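Local structure of fimbrial protein MyfA (Yersinia enterocolitica, 5LND) at residues A24-M29 against E83-L88; V40-A45 against Y99-R104. The protein is the major subunit of Myf fimbriae, a probable virulence factor, and polymerises into a large homomeric fibre resistant to proteases and chaotropic agents. All coordinates share one frame; numbering follows the deposited sequence.

Contact 1 (A24-M29 against E83-L88)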
ATOM      1  N   ALA B  24      16.042  -7.280   3.167  1.00 20.87           N
ATOM      2  CA  ALA B  24      15.754  -6.088   2.382  1.00 19.10           C
ATOM      3  C   ALA B  24      16.768  -4.975   2.623  1.00 19.43           C
ATOM      4  O   ALA B  24      17.166  -4.277   1.691  1.00 19.44           O
ATOM      5  CB  ALA B  24      14.349  -5.596   2.667  1.00 17.19           C
ATOM      6  N   PHE B  25      17.154  -4.797   3.882  1.00 19.85           N
ATOM      7  CA  PHE B  25      18.105  -3.758   4.257  1.00 19.66           C
ATOM      8  C   PHE B  25      19.144  -4.289   5.230  1.00 20.03           C
ATOM      9  O   PHE B  25      18.868  -5.199   6.012  1.00 18.17           O
ATOM     10  CB  PHE B  25      17.399  -2.568   4.919  1.00 18.83           C
ATOM     11  CG  PHE B  25      16.474  -1.804   4.012  1.00 19.39           C
ATOM     12  CD1 PHE B  25      16.963  -1.088   2.928  1.00 20.82           C
ATOM     13  CD2 PHE B  25      15.114  -1.772   4.268  1.00 19.31           C
ATOM     14  CE1 PHE B  25      16.102  -0.383   2.101  1.00 19.70           C
ATOM     15  CE2 PHE B  25      14.259  -1.058   3.455  1.00 17.29           C
ATOM     16  CZ  PHE B  25      14.758  -0.366   2.371  1.00 17.46           C
ATOM     17  N   HIS B  26      20.334  -3.700   5.183  1.00 18.84           N
ATOM     18  CA  HIS B  26      21.370  -4.015   6.152  1.00 22.67           C
ATOM     19  C   HIS B  26      21.873  -2.743   6.812  1.00 21.84           C
ATOM     20  O   HIS B  26      22.151  -1.751   6.132  1.00 18.55           O
ATOM     21  CB  HIS B  26      22.526  -4.755   5.494  1.00 23.39           C
ATOM     22  CG  HIS B  26      23.602  -5.166   6.452  1.00 24.08           C
ATOM     23  ND1 HIS B  26      23.428  -6.162   7.389  1.00 24.28           N
ATOM     24  CD2 HIS B  26      24.872  -4.720   6.611  1.00 27.06           C
ATOM     25  CE1 HIS B  26      24.542  -6.312   8.083  1.00 26.39           C
ATOM     26  NE2 HIS B  26      25.434  -5.449   7.630  1.00 29.36           N
ATOM     27  N   LEU B  27      21.996  -2.786   8.137  1.00 20.65           N
ATOM     28  CA  LEU B  27      22.368  -1.618   8.919  1.00 18.84           C
ATOM     29  C   LEU B  27      23.602  -1.902   9.749  1.00 21.52           C
ATOM     30  O   LEU B  27      23.726  -2.980  10.324  1.00 23.86           O
ATOM     31  CB  LEU B  27      21.215  -1.232   9.847  1.00 19.60           C
ATOM     32  CG  LEU B  27      21.554  -0.249  10.971  1.00 17.09           C
ATOM     33  CD1 LEU B  27      21.828   1.120  10.431  1.00 16.20           C
ATOM     34  CD2 LEU B  27      20.433  -0.209  11.971  1.00 15.63           C
ATOM     35  N   VAL B  28      24.520  -0.939   9.805  1.00 22.05           N
ATOM     36  CA  VAL B  28      25.699  -1.051  10.657  1.00 22.69           C
ATOM     37  C   VAL B  28      25.874   0.206  11.490  1.00 20.69           C
ATOM     38  O   VAL B  28      26.070   1.288  10.947  1.00 21.35           O
ATOM     39  CB  VAL B  28      26.978  -1.281   9.833  1.00 24.48           C
ATOM     40  CG1 VAL B  28      28.168  -1.435  10.751  1.00 24.33           C
ATOM     41  CG2 VAL B  28      26.828  -2.515   8.974  1.00 24.55           C
ATOM     42  N   MET B  29      25.806   0.060  12.809  1.00 21.58           N
ATOM     43  CA  MET B  29      25.967   1.193  13.714  1.00 20.62           C
ATOM     44  C   MET B  29      27.258   1.036  14.520  1.00 22.27           C
ATOM     45  O   MET B  29      27.389   0.112  15.323  1.00 20.13           O
ATOM     46  CB  MET B  29      24.753   1.308  14.647  1.00 19.09           C
ATOM     47  CG  MET B  29      23.419   1.545  13.943  1.00 17.75           C
ATOM     48  SD  MET B  29      21.971   1.357  14.993  1.00 14.29           S
ATOM     49  CE  MET B  29      21.949  -0.409  15.239  1.00 16.42           C
ATOM     50  N   GLU B  83      25.412  -4.850  13.950  1.00 24.69           N
ATOM     51  CA  GLU B  83      24.792  -5.033  12.651  1.00 26.35           C
ATOM     52  C   GLU B  83      23.375  -5.542  12.810  1.00 23.09           C
ATOM     53  O   GLU B  83      23.065  -6.265  13.763  1.00 24.67           O
ATOM     54  CB  GLU B  83      25.589  -6.025  11.820  1.00 30.05           C
ATOM     55  CG  GLU B  83      27.068  -5.729  11.793  1.00 30.23           C
ATOM     56  CD  GLU B  83      27.756  -6.394  10.641  1.00 37.95           C
ATOM     57  OE1 GLU B  83      27.077  -7.104   9.872  1.00 45.54           O
ATOM     58  OE2 GLU B  83      28.974  -6.201  10.497  1.00 40.03           O
ATOM     59  N   ALA B  84      22.522  -5.171  11.862  1.00 20.57           N
ATOM     60  CA  ALA B  84      21.157  -5.679  11.821  1.00 19.92           C
ATOM     61  C   ALA B  84      20.717  -5.821  10.382  1.00 20.55           C
ATOM     62  O   ALA B  84      21.010  -4.957   9.559  1.00 23.51           O
ATOM     63  CB  ALA B  84      20.221  -4.764  12.566  1.00 18.84           C
ATOM     64  N   THR B  85      20.030  -6.920  10.080  1.00 19.88           N
ATOM     65  CA  THR B  85      19.368  -7.069   8.788  1.00 20.20           C
ATOM     66  C   THR B  85      17.867  -6.916   8.983  1.00 19.55           C
ATOM     67  O   THR B  85      17.298  -7.467   9.924  1.00 19.18           O
ATOM     68  CB  THR B  85      19.658  -8.427   8.140  1.00 19.73           C
ATOM     69  OG1 THR B  85      21.071  -8.630   8.061  1.00 20.72           O
ATOM     70  CG2 THR B  85      19.073  -8.490   6.738  1.00 21.03           C
ATOM     71  N   PHE B  86      17.230  -6.153   8.106  1.00 19.85           N
ATOM     72  CA  PHE B  86      15.788  -6.020   8.144  1.00 21.33           C
ATOM     73  C   PHE B  86      15.200  -6.844   7.017  1.00 22.53           C
ATOM     74  O   PHE B  86      15.524  -6.632   5.846  1.00 22.31           O
ATOM     75  CB  PHE B  86      15.374  -4.552   8.038  1.00 18.64           C
ATOM     76  CG  PHE B  86      15.825  -3.715   9.198  1.00 17.09           C
ATOM     77  CD1 PHE B  86      14.987  -3.500  10.284  1.00 15.41           C
ATOM     78  CD2 PHE B  86      17.097  -3.144   9.207  1.00 18.26           C
ATOM     79  CE1 PHE B  86      15.404  -2.727  11.361  1.00 17.32           C
ATOM     80  CE2 PHE B  86      17.526  -2.372  10.282  1.00 16.63           C
ATOM     81  CZ  PHE B  86      16.675  -2.166  11.359  1.00 17.73           C
ATOM     82  N   PHE B  87      14.349  -7.797   7.377  1.00 19.69           N
ATOM     83  CA  PHE B  87      13.819  -8.726   6.400  1.00 19.74           C
ATOM     84  C   PHE B  87      12.304  -8.608   6.283  1.00 21.03           C
ATOM     85  O   PHE B  87      11.647  -8.048   7.161  1.00 18.34           O
ATOM     86  CB  PHE B  87      14.212 -10.155   6.770  1.00 20.64           C
ATOM     87  CG  PHE B  87      13.631 -10.622   8.069  1.00 21.37           C
ATOM     88  CD1 PHE B  87      12.363 -11.175   8.117  1.00 18.79           C
ATOM     89  CD2 PHE B  87      14.353 -10.505   9.246  1.00 22.96           C
ATOM     90  CE1 PHE B  87      11.828 -11.591   9.305  1.00 20.81           C
ATOM     91  CE2 PHE B  87      13.819 -10.922  10.445  1.00 22.06           C
ATOM     92  CZ  PHE B  87      12.553 -11.466  10.474  1.00 21.20           C
ATOM     93  N   LEU B  88      11.761  -9.132   5.188  1.00 20.59           N
ATOM     94  CA  LEU B  88      10.321  -9.220   5.003  1.00 19.74           C
ATOM     95  C   LEU B  88       9.882 -10.598   5.480  1.00 20.96           C
ATOM     96  O   LEU B  88      10.595 -11.574   5.282  1.00 20.75           O
ATOM     97  CB  LEU B  88       9.976  -9.028   3.537  1.00 19.74           C
ATOM     98  CG  LEU B  88      10.568  -7.793   2.878  1.00 16.95           C
ATOM     99  CD1 LEU B  88      10.051  -7.658   1.464  1.00 18.84           C
ATOM    100  CD2 LEU B  88      10.253  -6.555   3.699  1.00 18.51           C
TER
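Main-chain hydrogen bonds join A24-M29 to E83-L88 as antiparallel strands. L27 and A84 form a hydrogen-bonded pair, with L27 N reaching A84 O at 2.8 Å almost in line with the carbonyl bond and A84 N returning to L27 O. F86 N donates to F25 O at 2.8 Å, while F86 O is gripped by two amides, A24 N at 2.8 Å and F25 N at 3.1 Å, both in the carbonyl plane. A24 and F25 thus face one residue, a classic beta bulge, and the small methyl of A24 fits beside the shared carbonyl.

Apolar packing belongs to the face of F25, L27, A84 and F86. L27 and F86 run alongside each other into the core; L27 CB meets the ring edge of F86 at CE2, 3.9 Å away. A84, buried on the same face, contributes only a methyl among the bulkier L27 and F86.

Polar contacts occupy the face of H26, V28, E83 and T85, where partly exposed side chains suit the surface. With CG anti to the backbone N (chi1 -177°), the H26 ring swings over the partner strand. T85 OG1 comes to its edge in a weak, long hydrogen bond with H26 ND1 (3.5 Å). E83 OE1 lies 3.2 Å from H26 CE1, the carboxylate turned 77° from the ring; E83 OE2 bridges to R81.

Within this chain, strand 22-30 lies between 81-88 and 3-8. F25 stacks on F6, F86 meets W73 edge-to-face, and M29 touches W38 of strand 37-52.

Contact 2 (V40-A45 against Y99-R104)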
ATOM      1  N   VAL B  40      16.769   2.785  16.564  1.00 14.26           N
ATOM      2  CA  VAL B  40      16.484   3.009  15.156  1.00 15.74           C
ATOM      3  C   VAL B  40      15.023   3.433  15.079  1.00 16.11           C
ATOM      4  O   VAL B  40      14.127   2.626  15.331  1.00 16.12           O
ATOM      5  CB  VAL B  40      16.755   1.769  14.280  1.00 14.74           C
ATOM      6  CG1 VAL B  40      16.613   2.113  12.803  1.00 14.17           C
ATOM      7  CG2 VAL B  40      18.124   1.221  14.547  1.00 12.94           C
ATOM      8  N   ARG B  41      14.789   4.707  14.766  1.00 15.76           N
ATOM      9  CA  ARG B  41      13.444   5.266  14.767  1.00 17.95           C
ATOM     10  C   ARG B  41      12.939   5.584  13.364  1.00 18.29           C
ATOM     11  O   ARG B  41      13.498   6.443  12.683  1.00 19.83           O
ATOM     12  CB  ARG B  41      13.420   6.556  15.582  1.00 19.54           C
ATOM     13  CG  ARG B  41      13.993   6.447  16.981  1.00 17.34           C
ATOM     14  CD  ARG B  41      13.597   7.655  17.778  1.00 18.89           C
ATOM     15  NE  ARG B  41      13.935   7.541  19.189  1.00 19.74           N
ATOM     16  CZ  ARG B  41      13.039   7.308  20.138  1.00 19.16           C
ATOM     17  NH1 ARG B  41      11.774   7.169  19.798  1.00 21.52           N
ATOM     18  NH2 ARG B  41      13.397   7.216  21.412  1.00 18.99           N
ATOM     19  N   PRO B  42      11.856   4.919  12.938  1.00 18.37           N
ATOM     20  CA  PRO B  42      11.263   5.187  11.617  1.00 17.75           C
ATOM     21  C   PRO B  42      10.808   6.632  11.472  1.00 18.17           C
ATOM     22  O   PRO B  42      10.336   7.224  12.439  1.00 20.84           O
ATOM     23  CB  PRO B  42      10.040   4.266  11.587  1.00 15.78           C
ATOM     24  CG  PRO B  42      10.349   3.176  12.559  1.00 19.16           C
ATOM     25  CD  PRO B  42      11.162   3.831  13.650  1.00 18.49           C
ATOM     26  N   THR B  43      10.948   7.198  10.281  1.00 17.74           N
ATOM     27  CA  THR B  43      10.538   8.578  10.072  1.00 17.83           C
ATOM     28  C   THR B  43       9.720   8.732   8.796  1.00 20.78           C
ATOM     29  O   THR B  43       9.834   7.921   7.876  1.00 19.27           O
ATOM     30  CB  THR B  43      11.749   9.561  10.044  1.00 20.12           C
ATOM     31  OG1 THR B  43      12.492   9.393   8.831  1.00 21.37           O
ATOM     32  CG2 THR B  43      12.680   9.374  11.268  1.00 18.65           C
ATOM     33  N   GLY B  44       8.898   9.775   8.746  1.00 20.38           N
ATOM     34  CA  GLY B  44       8.141  10.075   7.548  1.00 19.30           C
ATOM     35  C   GLY B  44       7.137   9.016   7.141  1.00 19.14           C
ATOM     36  O   GLY B  44       6.323   8.579   7.946  1.00 21.75           O
ATOM     37  N   ALA B  45       7.205   8.623   5.872  1.00 19.21           N
ATOM     38  CA  ALA B  45       6.361   7.582   5.320  1.00 20.10           C
ATOM     39  C   ALA B  45       6.518   6.290   6.114  1.00 20.86           C
ATOM     40  O   ALA B  45       5.551   5.572   6.355  1.00 19.51           O
ATOM     41  CB  ALA B  45       6.719   7.358   3.870  1.00 18.01           C
ATOM     42  N   TYR B  99      10.832   0.504  -2.861  1.00 21.82           N
ATOM     43  CA  TYR B  99      10.365   0.766  -1.512  1.00 21.00           C
ATOM     44  C   TYR B  99      11.417   1.426  -0.653  1.00 19.17           C
ATOM     45  O   TYR B  99      12.500   0.884  -0.455  1.00 19.31           O
ATOM     46  CB  TYR B  99       9.935  -0.519  -0.845  1.00 19.73           C
ATOM     47  CG  TYR B  99       8.729  -1.201  -1.415  1.00 20.23           C
ATOM     48  CD1 TYR B  99       7.479  -1.001  -0.854  1.00 20.26           C
ATOM     49  CD2 TYR B  99       8.845  -2.092  -2.472  1.00 20.62           C
ATOM     50  CE1 TYR B  99       6.375  -1.647  -1.338  1.00 20.30           C
ATOM     51  CE2 TYR B  99       7.739  -2.745  -2.968  1.00 22.67           C
ATOM     52  CZ  TYR B  99       6.510  -2.510  -2.398  1.00 21.20           C
ATOM     53  OH  TYR B  99       5.400  -3.154  -2.875  1.00 21.43           O
ATOM     54  N   GLN B 100      11.071   2.585  -0.115  1.00 19.07           N
ATOM     55  CA  GLN B 100      12.014   3.367   0.658  1.00 19.44           C
ATOM     56  C   GLN B 100      11.756   3.275   2.151  1.00 18.41           C
ATOM     57  O   GLN B 100      10.623   3.355   2.608  1.00 19.34           O
ATOM     58  CB  GLN B 100      11.941   4.827   0.229  1.00 20.77           C
ATOM     59  CG  GLN B 100      13.026   5.690   0.815  1.00 20.63           C
ATOM     60  CD  GLN B 100      12.826   7.161   0.515  1.00 24.30           C
ATOM     61  OE1 GLN B 100      11.701   7.662   0.506  1.00 23.38           O
ATOM     62  NE2 GLN B 100      13.926   7.868   0.283  1.00 25.58           N
ATOM     63  N   PHE B 101      12.822   3.095   2.910  1.00 21.36           N
ATOM     64  CA  PHE B 101      12.740   3.276   4.341  1.00 17.59           C
ATOM     65  C   PHE B 101      13.570   4.492   4.725  1.00 18.53           C
ATOM     66  O   PHE B 101      14.701   4.663   4.269  1.00 18.37           O
ATOM     67  CB  PHE B 101      13.215   2.037   5.087  1.00 15.76           C
ATOM     68  CG  PHE B 101      13.186   2.194   6.573  1.00 18.32           C
ATOM     69  CD1 PHE B 101      12.026   1.931   7.287  1.00 16.62           C
ATOM     70  CD2 PHE B 101      14.316   2.627   7.260  1.00 16.63           C
ATOM     71  CE1 PHE B 101      12.000   2.083   8.660  1.00 16.33           C
ATOM     72  CE2 PHE B 101      14.299   2.782   8.630  1.00 15.86           C
ATOM     73  CZ  PHE B 101      13.141   2.514   9.333  1.00 18.53           C
ATOM     74  N   THR B 102      12.976   5.341   5.552  1.00 18.85           N
ATOM     75  CA  THR B 102      13.666   6.460   6.148  1.00 17.75           C
ATOM     76  C   THR B 102      13.598   6.292   7.653  1.00 16.70           C
ATOM     77  O   THR B 102      12.605   5.794   8.197  1.00 15.95           O
ATOM     78  CB  THR B 102      13.034   7.801   5.734  1.00 20.41           C
ATOM     79  OG1 THR B 102      11.630   7.803   6.032  1.00 19.03           O
ATOM     80  CG2 THR B 102      13.224   8.029   4.255  1.00 19.77           C
ATOM     81  N   GLY B 103      14.668   6.686   8.325  1.00 18.01           N
ATOM     82  CA  GLY B 103      14.709   6.597   9.767  1.00 19.60           C
ATOM     83  C   GLY B 103      15.862   7.376  10.356  1.00 18.46           C
ATOM     84  O   GLY B 103      16.711   7.888   9.627  1.00 16.82           O
ATOM     85  N   ARG B 104      15.883   7.465  11.682  1.00 20.73           N
ATOM     86  CA  ARG B 104      16.942   8.167  12.395  1.00 18.24           C
ATOM     87  C   ARG B 104      17.608   7.231  13.383  1.00 17.23           C
ATOM     88  O   ARG B 104      16.942   6.604  14.206  1.00 18.84           O
ATOM     89  CB  ARG B 104      16.380   9.369  13.143  1.00 20.44           C
ATOM     90  CG  ARG B 104      17.393  10.059  14.032  1.00 19.15           C
ATOM     91  CD  ARG B 104      16.842  11.344  14.606  1.00 21.83           C
ATOM     92  NE  ARG B 104      15.855  11.099  15.651  1.00 23.15           N
ATOM     93  CZ  ARG B 104      14.536  11.129  15.467  1.00 26.95           C
ATOM     94  NH1 ARG B 104      14.024  11.397  14.272  1.00 25.06           N
ATOM     95  NH2 ARG B 104      13.722  10.889  16.484  1.00 24.99           N
TER
HETATM   96  O   HOH W   1      14.828  10.228   8.248  1.00 20.06           O
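In the Ig-like beta sandwich of this fimbrial subunit, V40-A45 pairs briefly with Y99-R104 and then turns away, the strand directions 129° apart and so strongly splayed from antiparallel. R41 and R104 form the hydrogen-bonded pair: R41 N gives a nearly straight bond to R104 O (173°), and R104 N answers to R41 O at 2.8 Å. Next come P42 and G103, a non-hydrogen-bonded pair, which suits the proline nitrogen, as it carries no hydrogen. G103 suits its place because a CB there would run into the F101 ring and crowd R41 O; instead F101 CE1 lies 4.1 Å from P42 CB.

R41 can be followed outward. Its CB and CG, the latter anti to the carbonyl carbon, pass alongside R104 O; CD then touches R104 NH2 at 3.5 Å. From CG to NE the chain is extended, bringing NE to a salt bridge with E106. R104 runs beside it, bends at chi3, and gives its own NE to the other oxygen of E106. The guanidinium planes are only 10° apart, and the shared carboxylate probably offsets the repulsion of like charges.

Beyond P42, T43 N bonds to T102 O from above the carbonyl plane. The two threonine side chains cross at about a right angle. T43 uses both branches: CG2 packs by G103 CA, and OG1 takes a water at 2.5 Å that donates weakly to G103 O. Past the P42-G103 pair the T102 hydroxyl supplies the donor for the T43 carbonyl: T102 OG1 donates a hydrogen bond to T43 O, 2.6 Å away, from well above the carbonyl plane.

Contacts 1 and 2 belong to the two facing sheets of the sandwich, with centres about 13 Å apart, and they meet through the core. The F25 ring spans the gap: F25 CE2 lies 3.7 Å from F101 CB, and F25 CZ is 3.8 Å from Y99 O. Nearer the other end, V40 CG2 packs against both L27 CD2, at 3.7 Å, and M29 SD, at 3.9 Å. Strands 22-30 and 37-52 are consecutive in sequence, yet the two segments of each contact are 54 residues apart, so the segments of the two contacts alternate along the chain. W73 touches both, meeting F86 of contact 1 and F101 of contact 2.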